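Local coordinates for methyltransferase (Streptomyces regensis, PDB 5N5D), which transfers a methyl group from S-adenosylmethionine to an oxygen of its substrate, as the O-methyltransferase TomG of tomaymycin biosynthesis, at the interface of chains A and B. Sequence-based numbering; all coordinates share one arbitrary frame. Chains: chain A/B, Methyltransferase.

The interface of chains A and B. Residues chain A 60, 163, 165, 221, 223; chain B 55, 58-59.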
loop_
_atom_site.group_PDB
_atom_site.type_symbol
_atom_site.label_atom_id
_atom_site.label_comp_id
_atom_site.label_asym_id
_atom_site.label_seq_id
_atom_site.Cartn_x
_atom_site.Cartn_y
_atom_site.Cartn_z
ATOM N N ARG A 60 -4.585 5.184 9.175
ATOM C CA ARG A 60 -3.825 5.525 10.371
ATOM C C ARG A 60 -4.560 6.514 11.267
ATOM O O ARG A 60 -4.151 6.706 12.418
ATOM C CB ARG A 60 -2.470 6.099 9.942
ATOM C CG ARG A 60 -1.526 6.539 11.067
ATOM C CD ARG A 60 -1.039 5.367 11.902
ATOM N NE ARG A 60 -2.017 4.956 12.908
ATOM C CZ ARG A 60 -1.839 3.960 13.772
ATOM N NH1 ARG A 60 -0.710 3.254 13.777
ATOM N NH2 ARG A 60 -2.796 3.670 14.644
ATOM N N GLY A 163 3.801 3.855 16.062
ATOM C CA GLY A 163 2.614 3.767 15.240
ATOM C C GLY A 163 2.667 4.617 13.992
ATOM O O GLY A 163 1.850 4.412 13.083
ATOM N N VAL A 165 3.508 6.122 10.371
ATOM C CA VAL A 165 3.759 5.537 9.060
ATOM C C VAL A 165 4.677 6.476 8.291
ATOM O O VAL A 165 4.437 7.688 8.238
ATOM C CB VAL A 165 2.451 5.289 8.288
ATOM C CG1 VAL A 165 2.711 4.395 7.072
ATOM C CG2 VAL A 165 1.398 4.679 9.197
ATOM N N LEU A 221 7.260 1.495 2.578
ATOM C CA LEU A 221 6.310 1.787 3.640
ATOM C C LEU A 221 6.881 1.241 4.935
ATOM O O LEU A 221 7.156 0.040 5.038
ATOM C CB LEU A 221 4.937 1.182 3.348
ATOM C CG LEU A 221 3.830 1.621 4.309
ATOM C CD1 LEU A 221 2.481 1.542 3.622
ATOM C CD2 LEU A 221 3.821 0.778 5.582
ATOM N N LEU A 223 6.611 1.254 9.313
ATOM C CA LEU A 223 5.821 1.461 10.516
ATOM C C LEU A 223 6.775 1.599 11.692
ATOM O O LEU A 223 7.601 0.708 11.934
ATOM C CB LEU A 223 4.866 0.293 10.746
ATOM C CG LEU A 223 4.039 0.334 12.032
ATOM C CD1 LEU A 223 3.039 1.470 11.993
ATOM C CD2 LEU A 223 3.335 -1.002 12.228
ATOM N N LEU B 55 1.699 -4.956 7.585
ATOM C CA LEU B 55 1.811 -3.556 7.978
ATOM C C LEU B 55 0.473 -2.836 7.871
ATOM O O LEU B 55 0.146 -2.003 8.723
ATOM C CB LEU B 55 2.874 -2.866 7.126
ATOM C CG LEU B 55 4.290 -3.402 7.345
ATOM C CD1 LEU B 55 5.232 -2.840 6.302
ATOM C CD2 LEU B 55 4.790 -3.072 8.738
ATOM N N ARG B 58 -1.494 -3.728 10.960
ATOM C CA ARG B 58 -0.991 -3.046 12.150
ATOM C C ARG B 58 -1.289 -1.552 12.121
ATOM O O ARG B 58 -1.593 -0.956 13.159
ATOM C CB ARG B 58 0.504 -3.295 12.290
ATOM C CG ARG B 58 0.821 -4.729 12.613
ATOM C CD ARG B 58 2.300 -4.969 12.678
ATOM N NE ARG B 58 2.902 -4.380 13.864
ATOM C CZ ARG B 58 4.147 -4.620 14.250
ATOM N NH1 ARG B 58 4.908 -5.439 13.539
ATOM N NH2 ARG B 58 4.624 -4.051 15.347
ATOM N N LEU B 59 -1.206 -0.934 10.941
ATOM C CA LEU B 59 -1.516 0.488 10.816
ATOM C C LEU B 59 -2.969 0.769 11.162
ATOM O O LEU B 59 -3.287 1.807 11.756
ATOM C CB LEU B 59 -1.221 0.964 9.396
ATOM C CG LEU B 59 0.241 1.255 9.102
ATOM C CD1 LEU B 59 0.448 1.355 7.601
ATOM C CD2 LEU B 59 0.653 2.535 9.799
#
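B:Leu59, near the end of helix 47-60, enters a hollow of chain A formed by A:Val165 of strand 165-169, by A:Leu221 and A:Leu223 of strand 217-224, and by A:Arg60. It illustrates how a helix can seat one leucine against side chains projecting from two strands of its partner. With CG anti to the carbonyl carbon (chi1 -80°), the branched end is directed toward chain A. The side chains of B:Leu59 and A:Leu223 slide past each other in opposite directions, with B:Leu59 CD2 3.4 Å from A:Leu223 CD1, while B:Leu59 CD1 meets A:Leu221 CD2 tip to tip at 4.0 Å. A:Val165 borders the same methyls, its CG1 3.8 Å from B:Leu59 CD1; its CG2 is modelled too near B:Leu59 CD2, so the placing of that methyl, and with it the closeness to A:Leu223, is doubtful.

One turn earlier, B:Leu55 extends the apolar strip: its CD1 slides past A:Leu221 CD2 at 3.9 Å, and its CD2 reaches A:Leu223 CB. The other branch of A:Leu223, CD2, rests on the aliphatic root of B:Arg58, 3.6 Å from CB, and also touches NE. A:Leu223 thus lies between three residues of the helix.

At the opposite border A:Arg60 crosses B:Leu59 at about a right angle. Its guanidinium turns a face to the backbone oxygen of B:Leu59, which sits over the centre, with O 3.3 Å from CZ; this is a face-on approach, in which the positive charge may still steady the carbonyl dipole. Were A:Arg60 an alanine, the B:Leu59 carbonyl would probably lose its charged cover and a gap would open beside the leucine, where the arginine CD now lies.

Behind this layer, bends at chi2 and chi3 fold the arginine back to its own chain, where A:Gly163 limits its rotation. The two-fold symmetry of the assembly repeats the patch with chains exchanged, consistent with a dimer. The restraining hydrogen bond runs from A:Arg60 NH1 to the backbone O of A:Gly163, 2.9 Å long and tilted 27° out of the guanidinium plane.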